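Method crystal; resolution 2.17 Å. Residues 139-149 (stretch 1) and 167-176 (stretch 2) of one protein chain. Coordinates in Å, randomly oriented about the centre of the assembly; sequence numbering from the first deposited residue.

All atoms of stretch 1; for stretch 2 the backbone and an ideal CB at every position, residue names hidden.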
ATOM      1  N   ASN A 139      13.703  -1.538  -2.706  1.00 17.38           N
ATOM      2  CA  ASN A 139      13.456  -0.574  -3.770  1.00 17.47           C
ATOM      3  C   ASN A 139      12.350  -1.102  -4.684  1.00 20.83           C
ATOM      4  O   ASN A 139      12.243  -2.309  -4.889  1.00 19.63           O
ATOM      5  CB  ASN A 139      14.746  -0.300  -4.548  1.00 17.80           C
ATOM      6  CG  ASN A 139      15.757   0.503  -3.738  1.00 22.15           C
ATOM      7  OD1 ASN A 139      15.598   1.711  -3.564  1.00 25.60           O
ATOM      8  ND2 ASN A 139      16.812  -0.159  -3.252  1.00 24.35           N
ATOM      9  N   ILE A 140      11.522  -0.210  -5.218  1.00 22.28           N
ATOM     10  CA  ILE A 140      10.355  -0.636  -5.991  1.00 22.42           C
ATOM     11  C   ILE A 140      10.715  -1.485  -7.222  1.00 22.81           C
ATOM     12  O   ILE A 140       9.994  -2.426  -7.534  1.00 25.23           O
ATOM     13  CB  ILE A 140       9.496   0.575  -6.424  1.00 23.07           C
ATOM     14  CG1 ILE A 140       9.171   1.443  -5.209  1.00 19.71           C
ATOM     15  CG2 ILE A 140       8.203   0.110  -7.103  1.00 22.05           C
ATOM     16  CD1 ILE A 140       8.470   0.702  -4.100  1.00 16.53           C
ATOM     17  N   PRO A 141      11.829  -1.174  -7.919  1.00 23.35           N
ATOM     18  CA  PRO A 141      12.252  -2.134  -8.948  1.00 23.91           C
ATOM     19  C   PRO A 141      12.575  -3.539  -8.420  1.00 25.63           C
ATOM     20  O   PRO A 141      12.363  -4.511  -9.144  1.00 25.40           O
ATOM     21  CB  PRO A 141      13.496  -1.471  -9.531  1.00 23.37           C
ATOM     22  CG  PRO A 141      13.184  -0.029  -9.431  1.00 22.52           C
ATOM     23  CD  PRO A 141      12.512   0.124  -8.098  1.00 21.54           C
ATOM     24  N   ASP A 142      13.077  -3.639  -7.191  1.00 27.24           N
ATOM     25  CA  ASP A 142      13.341  -4.940  -6.566  1.00 27.69           C
ATOM     26  C   ASP A 142      12.036  -5.657  -6.223  1.00 23.97           C
ATOM     27  O   ASP A 142      11.919  -6.863  -6.406  1.00 23.03           O
ATOM     28  CB  ASP A 142      14.196  -4.783  -5.298  1.00 28.91           C
ATOM     29  CG  ASP A 142      15.626  -4.375  -5.601  1.00 32.34           C
ATOM     30  OD1 ASP A 142      16.142  -4.754  -6.672  1.00 33.68           O
ATOM     31  OD2 ASP A 142      16.240  -3.678  -4.762  1.00 35.18           O
ATOM     32  N   LEU A 143      11.057  -4.903  -5.725  1.00 21.86           N
ATOM     33  CA  LEU A 143       9.732  -5.452  -5.463  1.00 21.18           C
ATOM     34  C   LEU A 143       9.081  -5.973  -6.749  1.00 23.03           C
ATOM     35  O   LEU A 143       8.429  -7.016  -6.743  1.00 21.09           O
ATOM     36  CB  LEU A 143       8.840  -4.401  -4.802  1.00 17.81           C
ATOM     37  CG  LEU A 143       7.406  -4.782  -4.437  1.00 19.69           C
ATOM     38  CD1 LEU A 143       7.356  -5.993  -3.497  1.00 19.04           C
ATOM     39  CD2 LEU A 143       6.686  -3.603  -3.820  1.00 17.97           C
ATOM     40  N   ASN A 144       9.258  -5.244  -7.849  1.00 25.47           N
ATOM     41  CA  ASN A 144       8.691  -5.648  -9.135  1.00 27.28           C
ATOM     42  C   ASN A 144       9.352  -6.910  -9.669  1.00 25.60           C
ATOM     43  O   ASN A 144       8.738  -7.689 -10.393  1.00 29.19           O
ATOM     44  CB  ASN A 144       8.823  -4.515 -10.163  1.00 29.32           C
ATOM     45  CG  ASN A 144       7.911  -4.703 -11.354  1.00 32.20           C
ATOM     46  OD1 ASN A 144       6.818  -5.254 -11.229  1.00 31.89           O
ATOM     47  ND2 ASN A 144       8.354  -4.244 -12.519  1.00 34.22           N
ATOM     48  N   GLU A 145      10.612  -7.108  -9.312  1.00 26.83           N
ATOM     49  CA  GLU A 145      11.330  -8.311  -9.708  1.00 29.59           C
ATOM     50  C   GLU A 145      10.867  -9.515  -8.889  1.00 27.03           C
ATOM     51  O   GLU A 145      10.721 -10.618  -9.423  1.00 27.33           O
ATOM     52  CB  GLU A 145      12.845  -8.113  -9.561  1.00 34.00           C
ATOM     53  CG  GLU A 145      13.678  -9.390  -9.727  1.00 38.81           C
ATOM     54  CD  GLU A 145      13.448 -10.088 -11.065  1.00 44.76           C
ATOM     55  OE1 GLU A 145      13.119  -9.390 -12.051  1.00 47.87           O
ATOM     56  OE2 GLU A 145      13.588 -11.335 -11.135  1.00 45.86           O
ATOM     57  N   ALA A 146      10.633  -9.314  -7.596  1.00 24.80           N
ATOM     58  CA  ALA A 146      10.167 -10.422  -6.761  1.00 23.39           C
ATOM     59  C   ALA A 146       8.781 -10.837  -7.230  1.00 21.18           C
ATOM     60  O   ALA A 146       8.515 -12.013  -7.434  1.00 24.48           O
ATOM     61  CB  ALA A 146      10.154 -10.038  -5.293  1.00 21.93           C
ATOM     62  N   LEU A 147       7.920  -9.851  -7.455  1.00 18.49           N
ATOM     63  CA  LEU A 147       6.575 -10.095  -7.952  1.00 21.04           C
ATOM     64  C   LEU A 147       6.547 -10.857  -9.289  1.00 25.08           C
ATOM     65  O   LEU A 147       5.508 -11.391  -9.677  1.00 24.54           O
ATOM     66  CB  LEU A 147       5.831  -8.768  -8.093  1.00 14.14           C
ATOM     67  CG  LEU A 147       5.332  -8.139  -6.797  1.00 13.31           C
ATOM     68  CD1 LEU A 147       4.817  -6.737  -7.093  1.00 15.40           C
ATOM     69  CD2 LEU A 147       4.235  -8.967  -6.186  1.00 17.80           C
ATOM     70  N   SER A 148       7.688 -10.923  -9.976  1.00 28.13           N
ATOM     71  CA  SER A 148       7.743 -11.531 -11.302  1.00 30.94           C
ATOM     72  C   SER A 148       7.608 -13.056 -11.257  1.00 33.43           C
ATOM     73  O   SER A 148       7.235 -13.666 -12.251  1.00 36.76           O
ATOM     74  CB  SER A 148       9.045 -11.156 -12.021  1.00 30.78           C
ATOM     75  OG  SER A 148      10.127 -11.982 -11.610  1.00 30.93           O
ATOM     76  N   VAL A 149       7.933 -13.663 -10.118  1.00 31.75           N
ATOM     77  CA  VAL A 149       7.816 -15.110  -9.948  1.00 29.31           C
ATOM     78  C   VAL A 149       6.468 -15.466  -9.336  1.00 29.89           C
ATOM     79  O   VAL A 149       6.141 -16.634  -9.170  1.00 30.06           O
ATOM     80  CB  VAL A 149       8.927 -15.694  -9.041  1.00 28.34           C
ATOM     81  CG1 VAL A 149      10.310 -15.258  -9.516  1.00 29.30           C
ATOM     82  CG2 VAL A 149       8.697 -15.293  -7.594  1.00 25.27           C
ATOM     83  N   UNK A 167       3.700   6.940  -9.229  1.00 15.42           N
ATOM     84  CA  UNK A 167       4.987   6.400  -9.664  1.00 17.94           C
ATOM     85  C   UNK A 167       5.125   4.911  -9.316  1.00 20.13           C
ATOM     86  O   UNK A 167       5.620   4.115 -10.113  1.00 21.99           O
ATOM     87  CB  UNK A 167       6.129   7.194  -9.027  1.00 17.94           C
ATOM     88  N   UNK A 168       4.689   4.548  -8.115  1.00 18.21           N
ATOM     89  CA  UNK A 168       4.774   3.171  -7.641  1.00 19.31           C
ATOM     90  C   UNK A 168       3.805   2.268  -8.388  1.00 18.40           C
ATOM     91  O   UNK A 168       4.174   1.207  -8.882  1.00 21.63           O
ATOM     92  CB  UNK A 168       4.496   3.107  -6.138  1.00 19.31           C
ATOM     93  N   UNK A 169       2.553   2.694  -8.440  1.00 16.63           N
ATOM     94  CA  UNK A 169       1.504   1.946  -9.104  1.00 17.41           C
ATOM     95  C   UNK A 169       1.802   1.790 -10.609  1.00 19.22           C
ATOM     96  O   UNK A 169       1.585   0.715 -11.176  1.00 17.42           O
ATOM     97  CB  UNK A 169       0.156   2.638  -8.893  1.00 17.41           C
ATOM     98  N   UNK A 170       2.316   2.834 -11.257  1.00 17.27           N
ATOM     99  CA  UNK A 170       2.681   2.690 -12.668  1.00 17.18           C
ATOM    100  C   UNK A 170       3.836   1.694 -12.824  1.00 17.96           C
ATOM    101  O   UNK A 170       3.819   0.867 -13.735  1.00 19.72           O
ATOM    102  CB  UNK A 170       3.065   4.046 -13.263  1.00 17.18           C
ATOM    103  N   UNK A 171       4.825   1.763 -11.932  1.00 17.36           N
ATOM    104  CA  UNK A 171       5.982   0.855 -11.994  1.00 19.24           C
ATOM    105  C   UNK A 171       5.592  -0.616 -11.835  1.00 20.41           C
ATOM    106  O   UNK A 171       6.208  -1.508 -12.436  1.00 20.40           O
ATOM    107  CB  UNK A 171       6.994   1.230 -10.910  1.00 19.24           C
ATOM    108  N   UNK A 172       4.572  -0.851 -11.012  1.00 20.76           N
ATOM    109  CA  UNK A 172       4.080  -2.191 -10.717  1.00 17.63           C
ATOM    110  C   UNK A 172       2.792  -2.548 -11.451  1.00 19.02           C
ATOM    111  O   UNK A 172       2.139  -3.524 -11.087  1.00 21.32           O
ATOM    112  CB  UNK A 172       3.857  -2.331  -9.210  1.00 17.63           C
ATOM    113  N   UNK A 173       2.413  -1.772 -12.465  1.00 18.17           N
ATOM    114  CA  UNK A 173       1.077  -1.912 -13.063  1.00 18.38           C
ATOM    115  C   UNK A 173       0.789  -3.294 -13.671  1.00 20.55           C
ATOM    116  O   UNK A 173      -0.372  -3.719 -13.723  1.00 20.97           O
ATOM    117  CB  UNK A 173       0.902  -0.849 -14.149  1.00 18.38           C
ATOM    118  N   UNK A 174       1.826  -3.991 -14.125  1.00 20.40           N
ATOM    119  CA  UNK A 174       1.633  -5.292 -14.767  1.00 24.02           C
ATOM    120  C   UNK A 174       1.571  -6.450 -13.769  1.00 23.62           C
ATOM    121  O   UNK A 174       1.505  -7.619 -14.165  1.00 22.18           O
ATOM    122  CB  UNK A 174       2.762  -5.544 -15.768  1.00 24.02           C
ATOM    123  N   UNK A 175       1.581  -6.127 -12.477  1.00 21.41           N
ATOM    124  CA  UNK A 175       1.591  -7.153 -11.434  1.00 22.10           C
ATOM    125  C   UNK A 175       0.220  -7.391 -10.808  1.00 20.49           C
ATOM    126  O   UNK A 175      -0.011  -8.443 -10.211  1.00 19.65           O
ATOM    127  CB  UNK A 175       2.586  -6.763 -10.339  1.00 22.10           C
ATOM    128  N   UNK A 176      -0.670  -6.406 -10.910  1.00 18.08           N
ATOM    129  CA  UNK A 176      -1.998  -6.526 -10.319  1.00 18.91           C
ATOM    130  C   UNK A 176      -3.042  -5.711 -11.078  1.00 21.64           C
ATOM    131  O   UNK A 176      -2.696  -4.754 -11.775  1.00 21.86           O
ATOM    132  CB  UNK A 176      -1.960  -6.084  -8.855  1.00 18.91           C
TER

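Two helical segments run in roughly the same direction, their axes 31° apart and 10.4 Å from each other at closest approach, so side chains must do the bridging.

Position 167 has nothing of stretch 1 within 5.5 Å of its ideal CB, so stretch 1 leaves the choice open; it is Glu167, bonded elsewhere.

At position 168, CA-to-CB points sideways, and the ideal CB lies 4.9 Å from Ile140 CG2. A helical backbone beside a methyl suits a compact or medium apolar residue. Val168 is found, in the t rotamer, its CG1 4.3 Å from Ile140 CG2.

Position 169 points away and position 170 is out of reach, so neither is constrained here. They are Val169 and Tyr170.

Position 171 points toward stretch 1, its ideal CB 4.1 Å from Ile140 CG2. The first part of the side chain should be aliphatic, while the amide of Asn144 nearby makes a polar end plausible; Leu, Met, Gln or Lys could all be considered. Gln171 combines both features: its CG packs 4.1 Å from Ile140 CG2, and its NE2 donates to a water at 3.1 Å. That water also accepts a weak bond from Asn144 ND2 at 3.4 Å, linking the two amides.

Position 172 leaves helical angles (-103/14). Its ideal CB points sideways but lies among Ile140 CG2, Asn144 OD1 and Leu147 CD1, at 5.4, 4.6 and 5.0 Å. This mostly apolar hollow asks for a branched or flexible hydrophobic chain: Leu, Ile or Met. Leu172 reaches in with its end. Its CD2 lies 4.0 Å from Ile140 CG2, 4.2 Å from Leu147 CD1 and 3.5 Å from Asn144 CB, while CD1 meets Leu143 CD2 at 4.0 Å.

Position 173 points away and 174 sideways, both with ideal CB atoms beyond reach of stretch 1. Arg173 turns back to its own segment, NH1 donating to Tyr170 O at 2.8 Å; Asn174 makes no contact across.

Position 175 points toward stretch 1, its ideal CB 3.9 Å from Leu147 CD1 and 4.6 Å from Asn144 OD1. A long chain with an aliphatic stem and a donor tip fits, so Lys, Arg or Gln would serve. Arg175 passes its CD 3.8 Å from Leu147 CB, then donates from NE to Asn144 OD1 at 2.9 Å. Weak bonds run to Asn144 O from NE (3.3 Å) and NH1 (3.2 Å), and Ser148 CB lies over one guanidinium face.

Position 176 is out of reach; Ala176 leaves the contact.

Stretch 2 167-176: EVVYQLRNRA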
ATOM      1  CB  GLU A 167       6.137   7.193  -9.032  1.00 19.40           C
ATOM      2  CG  GLU A 167       6.250   8.642  -9.524  1.00 23.08           C
ATOM      3  CD  GLU A 167       5.423   9.629  -8.712  1.00 24.05           C
ATOM      4  OE1 GLU A 167       4.641   9.182  -7.833  1.00 21.36           O
ATOM      5  OE2 GLU A 167       5.552  10.859  -8.963  1.00 24.58           O
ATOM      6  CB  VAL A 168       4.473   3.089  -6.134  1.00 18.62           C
ATOM      7  CG1 VAL A 168       4.465   1.637  -5.660  1.00 18.67           C
ATOM      8  CG2 VAL A 168       5.474   3.941  -5.333  1.00 16.50           C
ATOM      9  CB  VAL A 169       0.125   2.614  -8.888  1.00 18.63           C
ATOM     10  CG1 VAL A 169      -0.931   1.909  -9.690  1.00 23.03           C
ATOM     11  CG2 VAL A 169      -0.250   2.609  -7.400  1.00 15.08           C
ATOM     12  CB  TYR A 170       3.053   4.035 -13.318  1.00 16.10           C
ATOM     13  CG  TYR A 170       3.133   3.934 -14.838  1.00 16.47           C
ATOM     14  CD1 TYR A 170       1.994   4.083 -15.623  1.00 17.76           C
ATOM     15  CD2 TYR A 170       4.331   3.639 -15.476  1.00 16.94           C
ATOM     16  CE1 TYR A 170       2.052   3.965 -16.997  1.00 20.68           C
ATOM     17  CE2 TYR A 170       4.400   3.524 -16.848  1.00 19.85           C
ATOM     18  CZ  TYR A 170       3.257   3.690 -17.605  1.00 22.11           C
ATOM     19  OH  TYR A 170       3.320   3.573 -18.977  1.00 27.38           O
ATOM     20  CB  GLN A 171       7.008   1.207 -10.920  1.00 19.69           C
ATOM     21  CG  GLN A 171       8.396   0.636 -11.186  1.00 21.30           C
ATOM     22  CD  GLN A 171       9.209   1.450 -12.200  1.00 25.31           C
ATOM     23  OE1 GLN A 171       9.058   2.676 -12.324  1.00 25.22           O
ATOM     24  NE2 GLN A 171      10.088   0.762 -12.925  1.00 27.60           N
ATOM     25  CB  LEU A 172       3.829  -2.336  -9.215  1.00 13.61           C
ATOM     26  CG  LEU A 172       5.009  -2.038  -8.296  1.00 15.68           C
ATOM     27  CD1 LEU A 172       4.568  -2.117  -6.848  1.00 14.36           C
ATOM     28  CD2 LEU A 172       6.117  -3.012  -8.559  1.00 17.58           C
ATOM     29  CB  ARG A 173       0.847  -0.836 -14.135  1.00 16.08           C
ATOM     30  CG  ARG A 173       1.700  -1.004 -15.389  1.00 17.09           C
ATOM     31  CD  ARG A 173       1.665   0.233 -16.269  1.00 17.49           C
ATOM     32  NE  ARG A 173       2.459   0.060 -17.485  1.00 18.81           N
ATOM     33  CZ  ARG A 173       3.785   0.124 -17.525  1.00 19.90           C
ATOM     34  NH1 ARG A 173       4.482   0.363 -16.420  1.00 19.78           N
ATOM     35  NH2 ARG A 173       4.417  -0.050 -18.674  1.00 23.57           N
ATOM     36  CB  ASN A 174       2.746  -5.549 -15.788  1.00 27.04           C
ATOM     37  CG  ASN A 174       2.663  -4.622 -16.988  1.00 33.10           C
ATOM     38  OD1 ASN A 174       1.583  -4.385 -17.535  1.00 35.98           O
ATOM     39  ND2 ASN A 174       3.807  -4.081 -17.396  1.00 32.75           N
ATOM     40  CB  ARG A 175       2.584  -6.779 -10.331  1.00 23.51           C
ATOM     41  CG  ARG A 175       4.002  -6.668 -10.816  1.00 25.38           C
ATOM     42  CD  ARG A 175       4.425  -7.959 -11.488  1.00 27.83           C
ATOM     43  NE  ARG A 175       5.813  -7.884 -11.913  1.00 33.07           N
ATOM     44  CZ  ARG A 175       6.316  -8.547 -12.946  1.00 39.09           C
ATOM     45  NH1 ARG A 175       7.601  -8.409 -13.251  1.00 41.13           N
ATOM     46  NH2 ARG A 175       5.539  -9.347 -13.671  1.00 39.93           N
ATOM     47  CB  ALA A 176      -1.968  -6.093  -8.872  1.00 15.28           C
TER
HETATM   48  O   HOH W   1      11.074  -2.160 -12.701  1.00 18.73           O
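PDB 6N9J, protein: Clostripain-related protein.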